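Local coordinates for protein 3-oxoadipate enol-lactonase (PDB 2XUA) that probably hydrolyses the enol-lactone of 3-oxoadipate in bacterial catechol breakdown, using an alpha/beta hydrolase fold, at residues 27-32 with 53-58; 208-213 with 236-241. All blocks are in the same frame, centred on the assembly; numbering follows the deposited sequence.

Interaction 1 (27-32 with 53-58); sequences PWIVLS and FRVLRY
Strands 28-32 and 54-58 are parallel neighbours in the central sheet of the alpha/beta hydrolase fold, joined through helix 43-52 as a beta-alpha-beta crossover. Trp-28 and Arg-54 pair at the start of the strands. Arg-54 CB sits over one face of the indole, 3.6 Å from the centroid of the Trp-28 six-membered ring. It stands only 9° off the ring normal, a CH-pi contact. The Arg-54 chain bends at chi3, which brings the guanidinium back to the pyrrole end of the indole. Trp-28 NE1 then lies over a guanidinium face, 3.1 Å from Arg-54 CZ. The two planes are 40° apart. Both groups are donors there and do not hydrogen-bond; Arg-54 NE bonds to Ala-26 O and NH1 to Arg-22 O. On the other face of the sheet, Ile-29 CG2 meets Phe-53 CB at 3.5 Å and also touches Val-55 CG2, with Leu-49 of helix 43-52 packing on Ile-29 and Val-55. Four backbone hydrogen bonds hold the register; the one from Leu-56 N to Ile-29 O is nearly straight. Further on the strands spread, and a water accepts from Tyr-58 N and donates to Leu-31 O. Tyr-58 CG stands between its backbone N and carbonyl carbon (chi1 72°). The ring reaches back to strand 28-32, where Tyr-58 OH and Ser-32 OG hydrogen-bond at 2.7 Å.

Interaction 2 (208-213 with 236-241); sequences PALVIS and RYVELD
The Tyr-237 ring meets Ser-213 at its edge: Ser-213 OG lies near the ring plane, 3.4 Å from Tyr-237 CE1. Val-211 CG1 touches the neighbouring ring atom, Tyr-237 CD1. Glu-239 OE1 also lies in the plane at the edge, and Tyr-237 OH donates to it in a short bond of 2.5 Å. The hydroxyl comes from the anti side of the carboxylate, tilted 27° out of its plane. This bond runs within one strand and fixes the direction of the phenol hydroxyl. Pro-222 and Arg-226 of helix 222-231 also pack on Tyr-237. The other flat group is the Arg-236 guanidinium, with Leu-210 CD1 over one face, 4.3 Å from Arg-236 CZ. Its NH2 forms a salt bridge with Glu-264. Strands 209-214 and 236-240 are the last two parallel strands of the alpha/beta hydrolase sheet, linked by a beta-alpha-beta crossover through helix 222-231. Five backbone hydrogen bonds join them. In the first, Arg-236 N stands above the carbonyl plane of Ala-209 O; the next is short, with Val-211 N 2.7 Å from Arg-236 O. On the sheet face of Leu-210 and Ile-212, which packs against helix 251-263, Leu-210 CD1 touches Val-238 CG2 at 3.8 Å. Ile-212 CG2, anti to its backbone N, reaches along the sheet to Leu-240 CD1 at 3.7 Å. The last backbone bond runs from Leu-240 N to Ser-213 O.

From the N terminus, the chain forms strands 6-9 and 12-19 before strand 28-32. Helix 43-52 then leads to strand 54-58, and interaction 1 closes this loop, placing 54-58 between 12-19 and 28-32. The chain goes on through strands 94-99 and 117-123 and a run of helices. Strand 209-214 follows, and interaction 2 closes a second loop through helix 222-231. The two loops come in series and neither nest nor cross. Both contacts belong to one sheet, their centres about 19 Å apart. Strands 94-99 and 117-123 lie between the two pairs. Interaction 2 sets the last strand, 236-240, at the sheet edge within this chain.

Interaction 1 (27-32 with 53-58)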
# COMPACT_ATOMS: atom_id res chain seq x y z
N PRO B 27 -21.17 -5.67 14.54
CA PRO B 27 -21.42 -4.32 14.07
C PRO B 27 -20.37 -3.94 13.02
O PRO B 27 -19.22 -4.41 13.07
CB PRO B 27 -21.21 -3.45 15.33
CG PRO B 27 -21.11 -4.38 16.51
CD PRO B 27 -20.71 -5.72 15.93
N TRP B 28 -20.76 -3.07 12.11
CA TRP B 28 -19.85 -2.52 11.13
C TRP B 28 -19.04 -1.37 11.72
O TRP B 28 -19.51 -0.68 12.62
CB TRP B 28 -20.66 -1.99 9.96
CG TRP B 28 -20.99 -3.04 8.97
CD1 TRP B 28 -22.20 -3.64 8.81
CD2 TRP B 28 -20.16 -3.53 7.92
NE1 TRP B 28 -22.15 -4.52 7.76
CE2 TRP B 28 -20.90 -4.51 7.22
CE3 TRP B 28 -18.83 -3.32 7.56
CZ2 TRP B 28 -20.37 -5.25 6.15
CZ3 TRP B 28 -18.28 -4.03 6.42
CH2 TRP B 28 -19.05 -4.98 5.76
N ILE B 29 -17.82 -1.19 11.20
CA ILE B 29 -17.05 0.06 11.40
C ILE B 29 -16.57 0.52 10.03
O ILE B 29 -16.12 -0.33 9.22
CB ILE B 29 -15.95 -0.03 12.47
CG1 ILE B 29 -15.31 1.35 12.69
CG2 ILE B 29 -14.92 -1.11 12.10
CD1 ILE B 29 -14.14 1.29 13.72
N VAL B 30 -16.70 1.83 9.74
CA VAL B 30 -16.21 2.38 8.46
C VAL B 30 -15.06 3.28 8.86
O VAL B 30 -15.16 4.03 9.81
CB VAL B 30 -17.30 3.26 7.79
CG1 VAL B 30 -16.74 4.02 6.54
CG2 VAL B 30 -18.53 2.40 7.42
N LEU B 31 -13.94 3.17 8.15
CA LEU B 31 -12.77 4.01 8.49
C LEU B 31 -12.70 5.04 7.36
O LEU B 31 -12.91 4.67 6.21
CB LEU B 31 -11.52 3.10 8.46
CG LEU B 31 -11.58 1.99 9.52
CD1 LEU B 31 -10.24 1.16 9.59
CD2 LEU B 31 -11.91 2.61 10.90
N SER B 32 -12.27 6.28 7.64
CA SER B 32 -12.13 7.24 6.56
C SER B 32 -10.80 7.96 6.63
O SER B 32 -10.37 8.36 7.69
CB SER B 32 -13.35 8.20 6.60
OG SER B 32 -13.28 9.03 5.44
N PHE B 53 -15.59 -6.29 14.84
CA PHE B 53 -16.39 -5.58 13.84
C PHE B 53 -16.22 -6.20 12.48
O PHE B 53 -15.22 -6.90 12.23
CB PHE B 53 -15.96 -4.08 13.74
CG PHE B 53 -16.13 -3.35 15.02
CD1 PHE B 53 -17.42 -2.96 15.45
CD2 PHE B 53 -15.04 -3.11 15.85
CE1 PHE B 53 -17.59 -2.35 16.65
CE2 PHE B 53 -15.23 -2.47 17.09
CZ PHE B 53 -16.53 -2.13 17.48
N ARG B 54 -17.19 -5.92 11.60
CA ARG B 54 -16.95 -6.00 10.17
C ARG B 54 -16.41 -4.61 9.74
O ARG B 54 -16.97 -3.58 10.14
CB ARG B 54 -18.23 -6.37 9.38
CG ARG B 54 -18.65 -7.82 9.66
CD ARG B 54 -20.01 -8.12 9.08
NE ARG B 54 -21.08 -7.44 9.82
CZ ARG B 54 -22.28 -7.24 9.31
NH1 ARG B 54 -22.54 -7.66 8.05
NH2 ARG B 54 -23.20 -6.61 10.05
N VAL B 55 -15.27 -4.64 9.04
CA VAL B 55 -14.52 -3.45 8.67
C VAL B 55 -14.65 -3.05 7.24
O VAL B 55 -14.37 -3.83 6.31
CB VAL B 55 -13.03 -3.58 9.02
CG1 VAL B 55 -12.35 -2.20 8.77
CG2 VAL B 55 -12.87 -4.00 10.53
N LEU B 56 -15.06 -1.82 7.01
CA LEU B 56 -15.03 -1.24 5.70
C LEU B 56 -14.03 -0.10 5.61
O LEU B 56 -14.10 0.88 6.41
CB LEU B 56 -16.43 -0.69 5.37
CG LEU B 56 -16.62 0.04 4.06
CD1 LEU B 56 -16.23 -0.91 2.88
CD2 LEU B 56 -18.11 0.54 3.91
N ARG B 57 -13.11 -0.23 4.65
CA ARG B 57 -12.20 0.87 4.28
C ARG B 57 -12.45 1.25 2.85
O ARG B 57 -12.94 0.42 2.04
CB ARG B 57 -10.74 0.40 4.39
CG ARG B 57 -10.30 0.25 5.83
CD ARG B 57 -8.83 -0.27 5.80
NE ARG B 57 -8.82 -1.71 5.54
CZ ARG B 57 -7.75 -2.42 5.09
NH1 ARG B 57 -6.62 -1.83 4.78
NH2 ARG B 57 -7.81 -3.74 4.97
N TYR B 58 -12.06 2.47 2.46
CA TYR B 58 -12.26 2.88 1.10
C TYR B 58 -11.25 3.98 0.77
O TYR B 58 -10.69 4.60 1.66
CB TYR B 58 -13.74 3.34 0.89
CG TYR B 58 -14.06 4.65 1.54
CD1 TYR B 58 -14.13 5.84 0.78
CD2 TYR B 58 -14.33 4.73 2.89
CE1 TYR B 58 -14.39 7.09 1.41
CE2 TYR B 58 -14.59 5.96 3.52
CZ TYR B 58 -14.60 7.13 2.77
OH TYR B 58 -14.87 8.31 3.38
O HOH W 1 -10.66 3.66 4.75

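Interaction 2 (208-213 with 236-241)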
# COMPACT_ATOMS: atom_id res chain seq x y z
N PRO B 208 -22.56 8.74 20.85
CA PRO B 208 -21.34 8.76 21.61
C PRO B 208 -20.12 9.08 20.72
O PRO B 208 -19.97 8.50 19.64
CB PRO B 208 -21.27 7.33 22.14
CG PRO B 208 -22.65 6.84 22.08
CD PRO B 208 -23.17 7.39 20.89
N ALA B 209 -19.28 10.01 21.16
CA ALA B 209 -18.11 10.41 20.38
C ALA B 209 -16.84 10.28 21.20
O ALA B 209 -16.83 10.38 22.45
CB ALA B 209 -18.26 11.82 19.76
N LEU B 210 -15.76 9.92 20.49
CA LEU B 210 -14.40 9.94 21.03
C LEU B 210 -13.59 10.92 20.17
O LEU B 210 -13.65 10.88 18.94
CB LEU B 210 -13.77 8.54 20.95
CG LEU B 210 -12.25 8.45 21.04
CD1 LEU B 210 -11.80 8.82 22.52
CD2 LEU B 210 -11.72 7.06 20.66
N VAL B 211 -12.84 11.79 20.79
CA VAL B 211 -11.97 12.67 19.98
C VAL B 211 -10.54 12.29 20.34
O VAL B 211 -10.22 12.28 21.48
CB VAL B 211 -12.20 14.17 20.22
CG1 VAL B 211 -11.15 15.04 19.40
CG2 VAL B 211 -13.60 14.57 19.86
N ILE B 212 -9.72 11.92 19.34
CA ILE B 212 -8.32 11.61 19.55
C ILE B 212 -7.54 12.75 18.88
O ILE B 212 -7.85 13.14 17.75
CB ILE B 212 -7.90 10.23 18.93
CG1 ILE B 212 -8.41 9.07 19.76
CG2 ILE B 212 -6.41 10.08 18.86
CD1 ILE B 212 -8.25 7.72 19.09
N SER B 213 -6.55 13.29 19.58
CA SER B 213 -5.71 14.36 19.04
C SER B 213 -4.21 14.00 19.36
O SER B 213 -3.94 13.23 20.29
CB SER B 213 -6.09 15.73 19.60
OG SER B 213 -7.37 16.16 19.19
N ARG B 236 -15.79 12.23 24.49
CA ARG B 236 -14.64 12.11 25.36
C ARG B 236 -13.37 12.45 24.58
O ARG B 236 -13.35 12.25 23.38
CB ARG B 236 -14.54 10.73 25.91
CG ARG B 236 -13.50 10.68 27.04
CD ARG B 236 -12.64 9.46 27.05
NE ARG B 236 -13.34 8.27 26.59
CZ ARG B 236 -12.73 7.10 26.40
NH1 ARG B 236 -11.44 6.99 26.68
NH2 ARG B 236 -13.41 6.06 25.99
N TYR B 237 -12.34 12.96 25.26
CA TYR B 237 -11.12 13.46 24.59
C TYR B 237 -9.90 12.62 25.03
O TYR B 237 -9.75 12.35 26.17
CB TYR B 237 -10.89 14.98 24.86
CG TYR B 237 -9.57 15.48 24.32
CD1 TYR B 237 -9.43 15.87 22.96
CD2 TYR B 237 -8.44 15.53 25.14
CE1 TYR B 237 -8.20 16.30 22.46
CE2 TYR B 237 -7.22 15.97 24.66
CZ TYR B 237 -7.08 16.34 23.32
OH TYR B 237 -5.84 16.77 22.90
N VAL B 238 -9.08 12.18 24.09
CA VAL B 238 -7.85 11.42 24.41
C VAL B 238 -6.72 11.96 23.54
O VAL B 238 -6.86 12.15 22.33
CB VAL B 238 -7.98 9.86 24.13
CG1 VAL B 238 -6.67 9.18 24.36
CG2 VAL B 238 -8.99 9.18 25.05
N GLU B 239 -5.57 12.21 24.15
CA GLU B 239 -4.48 12.84 23.48
C GLU B 239 -3.32 11.85 23.48
O GLU B 239 -2.98 11.29 24.51
CB GLU B 239 -4.12 14.19 24.15
CG GLU B 239 -3.00 14.91 23.47
CD GLU B 239 -2.77 16.30 24.05
OE1 GLU B 239 -3.76 16.99 24.33
OE2 GLU B 239 -1.61 16.68 24.25
N LEU B 240 -2.76 11.61 22.31
CA LEU B 240 -1.68 10.68 22.16
C LEU B 240 -0.39 11.40 21.87
O LEU B 240 -0.41 12.45 21.24
CB LEU B 240 -1.99 9.74 20.99
CG LEU B 240 -3.24 8.88 21.09
CD1 LEU B 240 -3.37 8.11 19.73
CD2 LEU B 240 -3.13 7.88 22.27
N ASP B 241 0.71 10.84 22.35
CA ASP B 241 2.05 11.38 22.08
C ASP B 241 2.51 11.16 20.63
O ASP B 241 3.43 10.39 20.35
CB ASP B 241 3.08 10.78 23.04
CG ASP B 241 4.45 11.53 22.99
OD1 ASP B 241 4.62 12.54 22.29
OD2 ASP B 241 5.34 11.08 23.69